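Local coordinates for putative exported protein (PDB 4JGB) that is of unknown function but has the Rossmann-type fold of NAD(P)H-binding proteins and may act as an NAD(P)-dependent oxidoreductase, at residues A[125-128]-A[129-132]; A[144-148]-A[149-153]; A[177-180]-A[181-185]; A[196-200]-A[201-205]. All coordinates share one frame; numbering follows the deposited sequence. Where two conformers were deposited one is given.

Contact 1: A[125-128]-A[129-132]; sequences FPDA and YKAV
Asp127 and Lys130 form a salt bridge on the protein surface, three residues apart where the loop after strand 117-118 runs into helix 130-143. Lys130 NZ meets Asp127 OD1 at 2.8 Å, nearly head-on to its C-O bond. The two side chains run in the same direction, the lysine chain, extended beyond CG, passing alongside Asp127 to bring NZ to OD1. A water joins Lys130 NZ (2.7 Å) to Phe125 O (2.7 Å), linking the ammonium to the start of the turn. Two overlapping type I turns lead into the helix, closed by Tyr129 N to Pro126 O at 3.1 Å and Lys130 N to Asp127 O at 3.0 Å. Further waters join Asp127 O to Ala131 N and Ala128 O to Val132 N, each standing in for a direct helical bond between residues four apart. Two rings of the turn itself make up its apolar side. With its CG anti to the backbone N (chi1 -175°), Phe125 reaches along the turn until CE2 lies 3.8 Å from Tyr129 CB, while the flank of Lys130 passes the ring edge in the opposite direction, CG lying 3.8 Å from Phe125 CD2. Tyr129 in turn lays its CD2 side against the proline, 3.6 Å from Pro126 CB. Beyond the turn, Phe125 packs on Leu119 and Val120, Lys130 also touches Val120, and Val132 touches Glu78, so the start of helix 130-143 is fitted against the loop that follows strand 117-118.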
loop_
_atom_site.group_PDB
_atom_site.type_symbol
_atom_site.label_atom_id
_atom_site.label_comp_id
_atom_site.label_asym_id
_atom_site.label_seq_id
_atom_site.Cartn_x
_atom_site.Cartn_y
_atom_site.Cartn_z
ATOM N N PHE A 125 -2.919 10.043 -20.384
ATOM C CA PHE A 125 -2.936 8.981 -19.370
ATOM C C PHE A 125 -3.594 7.711 -19.971
ATOM O O PHE A 125 -4.625 7.811 -20.630
ATOM C CB PHE A 125 -3.656 9.392 -18.079
ATOM C CG PHE A 125 -3.560 8.347 -17.003
ATOM C CD1 PHE A 125 -2.431 8.270 -16.199
ATOM C CD2 PHE A 125 -4.579 7.393 -16.831
ATOM C CE1 PHE A 125 -2.310 7.302 -15.214
ATOM C CE2 PHE A 125 -4.469 6.417 -15.833
ATOM C CZ PHE A 125 -3.321 6.367 -15.037
ATOM N N PRO A 126 -2.979 6.529 -19.780
ATOM C CA PRO A 126 -3.491 5.358 -20.481
ATOM C C PRO A 126 -4.925 4.992 -20.112
ATOM O O PRO A 126 -5.239 4.799 -18.919
ATOM C CB PRO A 126 -2.528 4.259 -20.073
ATOM C CG PRO A 126 -1.262 4.983 -19.847
ATOM C CD PRO A 126 -1.690 6.233 -19.135
ATOM N N ASP A 127 -5.758 4.879 -21.140
ATOM C CA ASP A 127 -7.161 4.485 -20.972
ATOM C C ASP A 127 -7.314 3.256 -20.109
ATOM O O ASP A 127 -8.136 3.247 -19.194
ATOM C CB ASP A 127 -7.829 4.283 -22.317
ATOM C CG ASP A 127 -7.997 5.584 -23.065
ATOM O OD1 ASP A 127 -8.411 6.589 -22.435
ATOM O OD2 ASP A 127 -7.684 5.602 -24.270
ATOM N N ALA A 128 -6.456 2.270 -20.351
ATOM C CA ALA A 128 -6.551 0.965 -19.704
ATOM C C ALA A 128 -6.360 0.970 -18.175
ATOM O O ALA A 128 -6.688 -0.013 -17.504
ATOM C CB ALA A 128 -5.577 -0.001 -20.371
ATOM N N TYR A 129 -5.855 2.074 -17.620
ATOM C CA TYR A 129 -5.575 2.144 -16.174
ATOM C C TYR A 129 -6.516 3.109 -15.492
ATOM O O TYR A 129 -6.399 3.332 -14.296
ATOM C CB TYR A 129 -4.155 2.618 -15.864
ATOM C CG TYR A 129 -3.043 1.886 -16.555
ATOM C CD1 TYR A 129 -3.080 0.513 -16.747
ATOM C CD2 TYR A 129 -1.919 2.586 -16.999
ATOM C CE1 TYR A 129 -2.047 -0.141 -17.402
ATOM C CE2 TYR A 129 -0.890 1.943 -17.654
ATOM C CZ TYR A 129 -0.961 0.578 -17.845
ATOM O OH TYR A 129 0.089 -0.040 -18.475
ATOM N N LYS A 130 -7.435 3.679 -16.258
ATOM C CA LYS A 130 -8.335 4.709 -15.726
ATOM C C LYS A 130 -9.286 4.205 -14.625
ATOM O O LYS A 130 -9.444 4.860 -13.613
ATOM C CB LYS A 130 -9.096 5.436 -16.856
ATOM C CG LYS A 130 -8.282 6.583 -17.464
ATOM C CD LYS A 130 -8.975 7.247 -18.660
ATOM C CE LYS A 130 -8.052 8.280 -19.303
ATOM N NZ LYS A 130 -8.547 8.699 -20.650
ATOM N N ALA A 131 -9.888 3.037 -14.841
ATOM C CA ALA A 131 -10.901 2.497 -13.930
ATOM C C ALA A 131 -10.274 2.225 -12.557
ATOM O O ALA A 131 -10.820 2.647 -11.533
ATOM C CB ALA A 131 -11.511 1.224 -14.510
ATOM N N VAL A 132 -9.132 1.543 -12.522
ATOM C CA VAL A 132 -8.435 1.346 -11.237
ATOM C C VAL A 132 -7.928 2.659 -10.636
ATOM O O VAL A 132 -7.935 2.805 -9.431
ATOM C CB VAL A 132 -7.284 0.300 -11.251
ATOM C CG1 VAL A 132 -7.755 -1.048 -11.788
ATOM C CG2 VAL A 132 -6.051 0.813 -11.996
HETATM O O HOH W 1 -6.261 9.740 -21.535
HETATM O O HOH W 2 -9.857 1.897 -17.433
HETATM O O HOH W 3 -8.079 0.339 -14.919
#

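Contact 2: A[144-148]-A[149-153]; sequences STVQD and LDWTF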
loop_
_atom_site.group_PDB
_atom_site.type_symbol
_atom_site.label_atom_id
_atom_site.label_comp_id
_atom_site.label_asym_id
_atom_site.label_seq_id
_atom_site.Cartn_x
_atom_site.Cartn_y
_atom_site.Cartn_z
ATOM N N SER A 144 -9.549 9.701 3.808
ATOM C CA SER A 144 -9.443 11.101 4.259
ATOM C C SER A 144 -10.493 11.444 5.318
ATOM O O SER A 144 -10.367 12.443 6.042
ATOM C CB SER A 144 -9.571 12.064 3.071
ATOM O OG SER A 144 -8.716 11.680 2.013
ATOM N N THR A 145 -11.546 10.637 5.412
ATOM C CA THR A 145 -12.559 10.852 6.469
ATOM C C THR A 145 -12.164 10.136 7.774
ATOM O O THR A 145 -12.870 10.204 8.793
ATOM C CB THR A 145 -13.958 10.374 6.026
ATOM O OG1 THR A 145 -13.961 8.940 5.960
ATOM C CG2 THR A 145 -14.314 10.958 4.634
ATOM N N VAL A 146 -11.043 9.433 7.752
ATOM C CA VAL A 146 -10.705 8.623 8.893
ATOM C C VAL A 146 -9.625 9.390 9.642
ATOM O O VAL A 146 -8.508 9.558 9.136
ATOM C CB VAL A 146 -10.262 7.219 8.446
ATOM C CG1 VAL A 146 -9.691 6.413 9.610
ATOM C CG2 VAL A 146 -11.414 6.486 7.741
ATOM N N GLN A 147 -9.971 9.841 10.844
ATOM C CA GLN A 147 -9.087 10.687 11.642
ATOM C C GLN A 147 -8.435 9.911 12.768
ATOM O O GLN A 147 -7.444 10.354 13.349
ATOM C CB GLN A 147 -9.890 11.843 12.262
ATOM C CG GLN A 147 -10.574 12.765 11.253
ATOM C CD GLN A 147 -9.681 13.911 10.804
ATOM O OE1 GLN A 147 -8.683 13.711 10.104
ATOM N NE2 GLN A 147 -10.041 15.135 11.209
ATOM N N ASP A 148 -9.022 8.770 13.098
ATOM C CA ASP A 148 -8.696 8.099 14.337
ATOM C C ASP A 148 -7.679 6.942 14.165
ATOM O O ASP A 148 -7.306 6.294 15.143
ATOM C CB ASP A 148 -9.993 7.594 14.970
ATOM C CG ASP A 148 -10.693 6.565 14.100
ATOM O OD1 ASP A 148 -11.190 6.902 13.001
ATOM O OD2 ASP A 148 -10.713 5.407 14.495
ATOM N N LEU A 149 -7.284 6.635 12.934
ATOM C CA LEU A 149 -6.227 5.644 12.694
ATOM C C LEU A 149 -5.016 6.346 12.064
ATOM O O LEU A 149 -5.187 7.368 11.390
ATOM C CB LEU A 149 -6.723 4.558 11.718
ATOM C CG LEU A 149 -7.922 3.648 12.005
ATOM C CD1 LEU A 149 -8.139 2.693 10.832
ATOM C CD2 LEU A 149 -7.679 2.858 13.269
ATOM N N ASP A 150 -3.813 5.776 12.261
ATOM C CA ASP A 150 -2.582 6.206 11.544
ATOM C C ASP A 150 -2.418 5.478 10.215
ATOM O O ASP A 150 -1.627 4.548 10.076
ATOM C CB ASP A 150 -1.331 5.980 12.386
ATOM C CG ASP A 150 -1.345 6.776 13.673
ATOM O OD1 ASP A 150 -2.062 7.807 13.743
ATOM O OD2 ASP A 150 -0.646 6.354 14.618
ATOM N N TRP A 151 -3.185 5.920 9.233
ATOM C CA TRP A 151 -3.155 5.301 7.946
ATOM C C TRP A 151 -2.224 6.056 7.020
ATOM O O TRP A 151 -1.941 7.245 7.226
ATOM C CB TRP A 151 -4.590 5.147 7.380
ATOM C CG TRP A 151 -5.320 6.460 7.182
ATOM C CD1 TRP A 151 -6.262 7.034 8.021
ATOM C CD2 TRP A 151 -5.181 7.352 6.069
ATOM N NE1 TRP A 151 -6.717 8.216 7.485
ATOM C CE2 TRP A 151 -6.069 8.442 6.293
ATOM C CE3 TRP A 151 -4.395 7.340 4.910
ATOM C CZ2 TRP A 151 -6.177 9.530 5.396
ATOM C CZ3 TRP A 151 -4.513 8.427 3.997
ATOM C CH2 TRP A 151 -5.381 9.507 4.265
ATOM N N THR A 152 -1.730 5.339 6.013
ATOM C CA THR A 152 -0.915 5.907 4.945
ATOM C C THR A 152 -1.361 5.277 3.628
ATOM O O THR A 152 -1.505 4.054 3.530
ATOM C CB THR A 152 0.594 5.627 5.173
ATOM O OG1 THR A 152 1.056 6.462 6.232
ATOM C CG2 THR A 152 1.425 5.982 3.910
ATOM N N PHE A 153 -1.601 6.107 2.619
ATOM C CA PHE A 153 -2.036 5.609 1.330
ATOM C C PHE A 153 -0.807 5.753 0.445
ATOM O O PHE A 153 -0.480 6.864 0.023
ATOM C CB PHE A 153 -3.199 6.470 0.871
ATOM C CG PHE A 153 -3.750 6.133 -0.490
ATOM C CD1 PHE A 153 -4.671 5.093 -0.656
ATOM C CD2 PHE A 153 -3.409 6.911 -1.602
ATOM C CE1 PHE A 153 -5.204 4.828 -1.919
ATOM C CE2 PHE A 153 -3.930 6.632 -2.865
ATOM C CZ PHE A 153 -4.833 5.592 -3.021
#
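Trp151 and Val146 meet through one buried polar bond, the indole N-H of the strand residue being taken up by the carbonyl of the loop before it. NE1 lies 2.8 Å from Val146 O, with an N-H...O angle of 160°, and the oxygen sits in the plane of the indole at its edge. This bond helps to fix how the ring is rotated and gives the indole nitrogen of a buried residue a polar partner. With CG between the backbone N and the carbonyl carbon (chi1 61°), the indole turns back toward the loop.

Apolar packing supports the same pair. Val146 CG1, anti to its own backbone nitrogen, stands 3.8 Å from Trp151 CD1 and 4.1 Å from Leu149 CG, so one methyl touches both residues. At the far end of the ring, Trp151 CZ2 approaches Ser144 N to 3.7 Å.

Ionic partners lie outside the turn: Asp148 pairs with Arg95, and Asp150 with Arg206 and Lys100. Leu149 and Trp151 point into the core, against helix 83-97 and helix 130-143 respectively. Together these contacts close the loop that returns the chain from helix 130-143 to strand 150-155, parallel to its neighbour 101-105, and so complete a beta-alpha-beta crossover, as in the Rossmann-type alpha/beta fold.

Contact 3: A[177-180]-A[181-185]; sequences IVDE and QGNSK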
loop_
_atom_site.group_PDB
_atom_site.type_symbol
_atom_site.label_atom_id
_atom_site.label_comp_id
_atom_site.label_asym_id
_atom_site.label_seq_id
_atom_site.Cartn_x
_atom_site.Cartn_y
_atom_site.Cartn_z
ATOM N N ILE A 177 6.398 12.570 -8.827
ATOM C CA ILE A 177 7.857 12.763 -8.778
ATOM C C ILE A 177 8.410 12.249 -10.118
ATOM O O ILE A 177 8.254 11.060 -10.449
ATOM C CB ILE A 177 8.512 12.007 -7.583
ATOM C CG1 ILE A 177 8.029 12.584 -6.240
ATOM C CG2 ILE A 177 10.039 12.075 -7.677
ATOM C CD1 ILE A 177 8.225 11.704 -5.019
ATOM N N VAL A 178 9.006 13.135 -10.914
ATOM C CA VAL A 178 9.560 12.682 -12.199
ATOM C C VAL A 178 11.045 12.999 -12.284
ATOM O O VAL A 178 11.477 14.006 -11.711
ATOM C CB VAL A 178 8.814 13.279 -13.416
ATOM C CG1 VAL A 178 7.359 12.813 -13.442
ATOM C CG2 VAL A 178 8.898 14.813 -13.461
ATOM N N ASP A 179 11.814 12.151 -12.971
ATOM C CA ASP A 179 13.215 12.475 -13.283
ATOM C C ASP A 179 13.344 13.557 -14.375
ATOM O O ASP A 179 12.340 14.101 -14.855
ATOM C CB ASP A 179 14.060 11.223 -13.609
ATOM C CG ASP A 179 13.588 10.480 -14.832
ATOM O OD1 ASP A 179 12.971 11.101 -15.737
ATOM O OD2 ASP A 179 13.836 9.252 -14.885
ATOM N N GLU A 180 14.579 13.876 -14.753
ATOM C CA GLU A 180 14.858 14.914 -15.780
ATOM C C GLU A 180 14.218 14.611 -17.148
ATOM O O GLU A 180 13.976 15.523 -17.949
ATOM C CB GLU A 180 16.370 15.089 -15.966
ATOM C CG GLU A 180 17.109 13.762 -15.963
ATOM C CD GLU A 180 18.527 13.864 -16.457
ATOM O OE1 GLU A 180 19.085 14.991 -16.481
ATOM O OE2 GLU A 180 19.087 12.800 -16.817
ATOM N N GLN A 181 13.935 13.342 -17.397
ATOM C CA GLN A 181 13.277 12.918 -18.631
ATOM C C GLN A 181 11.740 12.808 -18.554
ATOM O O GLN A 181 11.087 12.516 -19.550
ATOM C CB GLN A 181 13.888 11.604 -19.084
ATOM C CG GLN A 181 15.399 11.687 -19.183
ATOM C CD GLN A 181 15.990 10.410 -19.698
ATOM O OE1 GLN A 181 16.081 9.421 -18.975
ATOM N NE2 GLN A 181 16.417 10.426 -20.944
ATOM N N GLY A 182 11.168 13.061 -17.384
ATOM C CA GLY A 182 9.708 12.960 -17.203
ATOM C C GLY A 182 9.183 11.556 -16.878
ATOM O O GLY A 182 7.981 11.264 -17.089
ATOM N N ASN A 183 10.053 10.699 -16.339
ATOM C CA ASN A 183 9.653 9.347 -15.941
ATOM C C ASN A 183 9.364 9.246 -14.458
ATOM O O ASN A 183 10.156 9.751 -13.614
ATOM C CB ASN A 183 10.723 8.307 -16.288
ATOM C CG ASN A 183 10.770 7.975 -17.788
ATOM O OD1 ASN A 183 11.813 8.064 -18.424
ATOM N ND2 ASN A 183 9.651 7.548 -18.325
ATOM N N SER A 184 8.248 8.570 -14.162
ATOM C CA SER A 184 7.848 8.212 -12.816
ATOM C C SER A 184 8.105 6.715 -12.698
ATOM O O SER A 184 7.363 5.897 -13.216
ATOM C CB SER A 184 6.362 8.567 -12.579
ATOM O OG SER A 184 5.899 8.116 -11.315
ATOM N N LYS A 185 9.230 6.366 -12.084
ATOM C CA LYS A 185 9.645 4.974 -12.010
ATOM C C LYS A 185 10.138 4.598 -10.600
ATOM O O LYS A 185 10.789 5.386 -9.912
ATOM C CB LYS A 185 10.798 4.703 -12.978
ATOM C CG LYS A 185 10.510 4.757 -14.481
ATOM C CD LYS A 185 11.797 4.308 -15.202
ATOM C CE LYS A 185 11.776 4.500 -16.724
ATOM N NZ LYS A 185 13.106 4.259 -17.362
HETATM O O HOH W 4 6.065 9.810 -9.328
HETATM O O HOH W 5 14.270 7.983 -17.269
#
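Val178 and Asp179 run back against Asn183 and Ser184, the two arms lying 162° apart in direction and joined by a type I beta turn from Asp179 to Gly182. Gly182 N closes the turn on Asp179 O at 3.0 Å, and Asp179 N reaches Asn183 O at 3.0 Å, so Asp179 is bonded through both its backbone N and O. A Val178 CA-H...O contact to the same Asn183 oxygen, 3.3 Å, adds to it. Gly182 lies at positive phi (85°), where a side chain would press on the preceding carbonyl oxygen.

The carboxylate of Asp179 braces the turn through OD1. Its CG is set between the backbone N and the carbonyl carbon (chi1 63°), which swings OD1 over the turn. There OD1 accepts Gln181 N at 3.0 Å and Asn183 N at 3.0 Å, the two N-H groups approaching from opposite faces of the carboxylate plane; the Asn183 bond is the straighter. The other oxygen, OD2, lies 3.5 Å from Asn183 CB, and a water within 2.7 Å of both Asp179 OD2 and Asn183 OD1 may bridge them, while the Asn183 amide and the Asp179 carboxylate stand nearly perpendicular. At the open end of the arms another water bridges Ile177 N and Ser184 OG, which is also bonded to Ala158 N.

Closing bonds of this kind, with a residue of positive phi, here Gly182, at the fourth position, define a type I turn followed by a G1 beta bulge, reinforced here by an Asx turn from Asp179; it forms the tip of a surface loop leading to strand 185-187.

Contact 4: A[196-200]-A[201-205]; sequences VDEIE and QGRFI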
loop_
_atom_site.group_PDB
_atom_site.type_symbol
_atom_site.label_atom_id
_atom_site.label_comp_id
_atom_site.label_asym_id
_atom_site.label_seq_id
_atom_site.Cartn_x
_atom_site.Cartn_y
_atom_site.Cartn_z
ATOM N N VAL A 196 8.172 -0.149 3.799
ATOM C CA VAL A 196 8.552 -0.627 5.133
ATOM C C VAL A 196 9.235 0.496 5.965
ATOM O O VAL A 196 9.053 0.555 7.186
ATOM C CB VAL A 196 9.437 -1.906 5.038
ATOM C CG1 VAL A 196 9.962 -2.290 6.412
ATOM C CG2 VAL A 196 8.674 -3.093 4.410
ATOM N N ASP A 197 9.993 1.395 5.325
ATOM C CA ASP A 197 10.567 2.571 6.056
ATOM C C ASP A 197 9.392 3.378 6.630
ATOM O O ASP A 197 9.451 3.889 7.752
ATOM C CB ASP A 197 11.368 3.536 5.140
ATOM C CG ASP A 197 12.756 3.030 4.754
ATOM O OD1 ASP A 197 13.306 2.083 5.346
ATOM O OD2 ASP A 197 13.321 3.639 3.830
ATOM N N GLU A 198 8.321 3.485 5.858
ATOM C CA GLU A 198 7.187 4.317 6.255
ATOM C C GLU A 198 6.426 3.686 7.408
ATOM O O GLU A 198 5.978 4.384 8.318
ATOM C CB GLU A 198 6.252 4.653 5.073
ATOM C CG GLU A 198 5.007 5.497 5.440
ATOM C CD GLU A 198 5.310 6.729 6.316
ATOM O OE1 GLU A 198 6.469 7.215 6.297
ATOM O OE2 GLU A 198 4.380 7.226 7.016
ATOM N N ILE A 199 6.298 2.362 7.365
ATOM C CA ILE A 199 5.795 1.584 8.510
ATOM C C ILE A 199 6.558 1.899 9.798
ATOM O O ILE A 199 5.944 2.071 10.847
ATOM C CB ILE A 199 5.818 0.059 8.237
ATOM C CG1 ILE A 199 4.798 -0.296 7.135
ATOM C CG2 ILE A 199 5.543 -0.736 9.521
ATOM C CD1 ILE A 199 4.727 -1.771 6.803
ATOM N N GLU A 200 7.880 1.997 9.714
ATOM C CA GLU A 200 8.726 2.292 10.885
ATOM C C GLU A 200 8.703 3.774 11.254
ATOM O O GLU A 200 8.688 4.093 12.413
ATOM C CB GLU A 200 10.180 1.907 10.616
ATOM C CG GLU A 200 10.428 0.406 10.558
ATOM C CD GLU A 200 11.723 0.071 9.842
ATOM O OE1 GLU A 200 12.501 1.004 9.527
ATOM O OE2 GLU A 200 11.949 -1.132 9.577
ATOM N N GLN A 201 8.709 4.669 10.261
ATOM C CA GLN A 201 8.982 6.102 10.504
ATOM C C GLN A 201 7.770 6.997 10.665
ATOM O O GLN A 201 7.854 8.055 11.289
ATOM C CB GLN A 201 9.834 6.682 9.356
ATOM C CG GLN A 201 11.148 5.945 9.202
ATOM C CD GLN A 201 11.821 6.184 7.879
ATOM O OE1 GLN A 201 11.257 6.797 6.971
ATOM N NE2 GLN A 201 13.063 5.721 7.767
ATOM N N GLY A 202 6.652 6.609 10.074
ATOM C CA GLY A 202 5.465 7.455 10.124
ATOM C C GLY A 202 5.693 8.894 9.651
ATOM O O GLY A 202 5.323 9.859 10.345
ATOM N N ARG A 203 6.287 9.049 8.469
ATOM C CA ARG A 203 6.479 10.380 7.908
ATOM C C ARG A 203 5.191 10.914 7.251
ATOM O O ARG A 203 5.038 12.130 7.089
ATOM C CB ARG A 203 7.654 10.426 6.920
ATOM C CG ARG A 203 9.046 10.471 7.562
ATOM C CD ARG A 203 10.132 10.250 6.514
ATOM N NE ARG A 203 10.201 11.395 5.623
ATOM C CZ ARG A 203 10.349 11.349 4.305
ATOM N NH1 ARG A 203 10.491 10.177 3.649
ATOM N NH2 ARG A 203 10.373 12.498 3.634
ATOM N N PHE A 204 4.243 10.022 6.961
ATOM C CA PHE A 204 3.090 10.349 6.115
ATOM C C PHE A 204 1.804 9.839 6.755
ATOM O O PHE A 204 1.046 9.110 6.120
ATOM C CB PHE A 204 3.283 9.717 4.711
ATOM C CG PHE A 204 4.516 10.209 3.986
ATOM C CD1 PHE A 204 4.562 11.507 3.468
ATOM C CD2 PHE A 204 5.619 9.388 3.815
ATOM C CE1 PHE A 204 5.694 11.987 2.812
ATOM C CE2 PHE A 204 6.760 9.866 3.164
ATOM C CZ PHE A 204 6.798 11.161 2.653
ATOM N N ILE A 205 1.600 10.190 8.030
ATOM C CA ILE A 205 0.434 9.765 8.813
ATOM C C ILE A 205 -0.785 10.519 8.322
ATOM O O ILE A 205 -0.768 11.748 8.218
ATOM C CB ILE A 205 0.640 10.013 10.337
ATOM C CG1 ILE A 205 1.867 9.235 10.848
ATOM C CG2 ILE A 205 -0.618 9.671 11.160
ATOM C CD1 ILE A 205 1.766 7.731 10.736
HETATM O O HOH W 6 15.025 5.472 5.355
HETATM O O HOH W 7 8.903 7.195 5.284
HETATM O O HOH W 8 13.215 3.377 10.001
#
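Glu198 grips two successive backbone N-H groups just past the end of its helix. OE1 takes Arg203 N at 2.8 Å through its syn lone pair, and OE2 takes Phe204 N at 2.8 Å from above the carboxylate plane. Glu198 places CG opposite its own backbone nitrogen and then bends at chi2 (48°), which folds the carboxylate back over the loop; OE1 comes 3.4 Å from Phe204 CD2.

The backbone leaves the helix at the same place. Gln201 N bonds to Asp197 O at 2.7 Å and Gly202 N to Glu198 O at 2.9 Å, after which Gly202, the first non-helical residue, turns the chain at positive phi (53°): a glycine-terminated helix C-terminus whose following N-H groups are held by a side chain from the last turns. Asp197 CB lies 3.7 Å from Gln201 OE1, and a water donates to both Gln201 OE1 and Glu198 OE1.

In the next shell, OE2 of Glu198 has a salt bridge with Arg101, Asp197 pairs with Arg28, and Glu200 bonds to His30. Val196 packs on helix 16-27 and Ile199 on strand 101-105, whereas Phe204 leans on Ala173. The end of helix 188-201 is therefore set against the central sheet as the chain turns toward strand 207-212.

Contacts 1, 2, 3 and 4 follow one another in series along the chain, each at a change of direction. Contacts 1 and 2 lie toward the two ends of helix 130-143, with centres 26 Å apart. Contact 2 and contact 4 are the pair that touch: Thr152 OG1 lies 2.7 Å from Phe204 O, a probable hydrogen bond, and Ile205 packs on Asp150, although the centres are 13 Å apart. Arg101 connects them further, reaching both Thr152 and Glu198. Contact 3 stands at the periphery, about 8 Å from contact 4 between nearest atoms, and contact 1 lies on the opposite side of the chain's centre from contact 4.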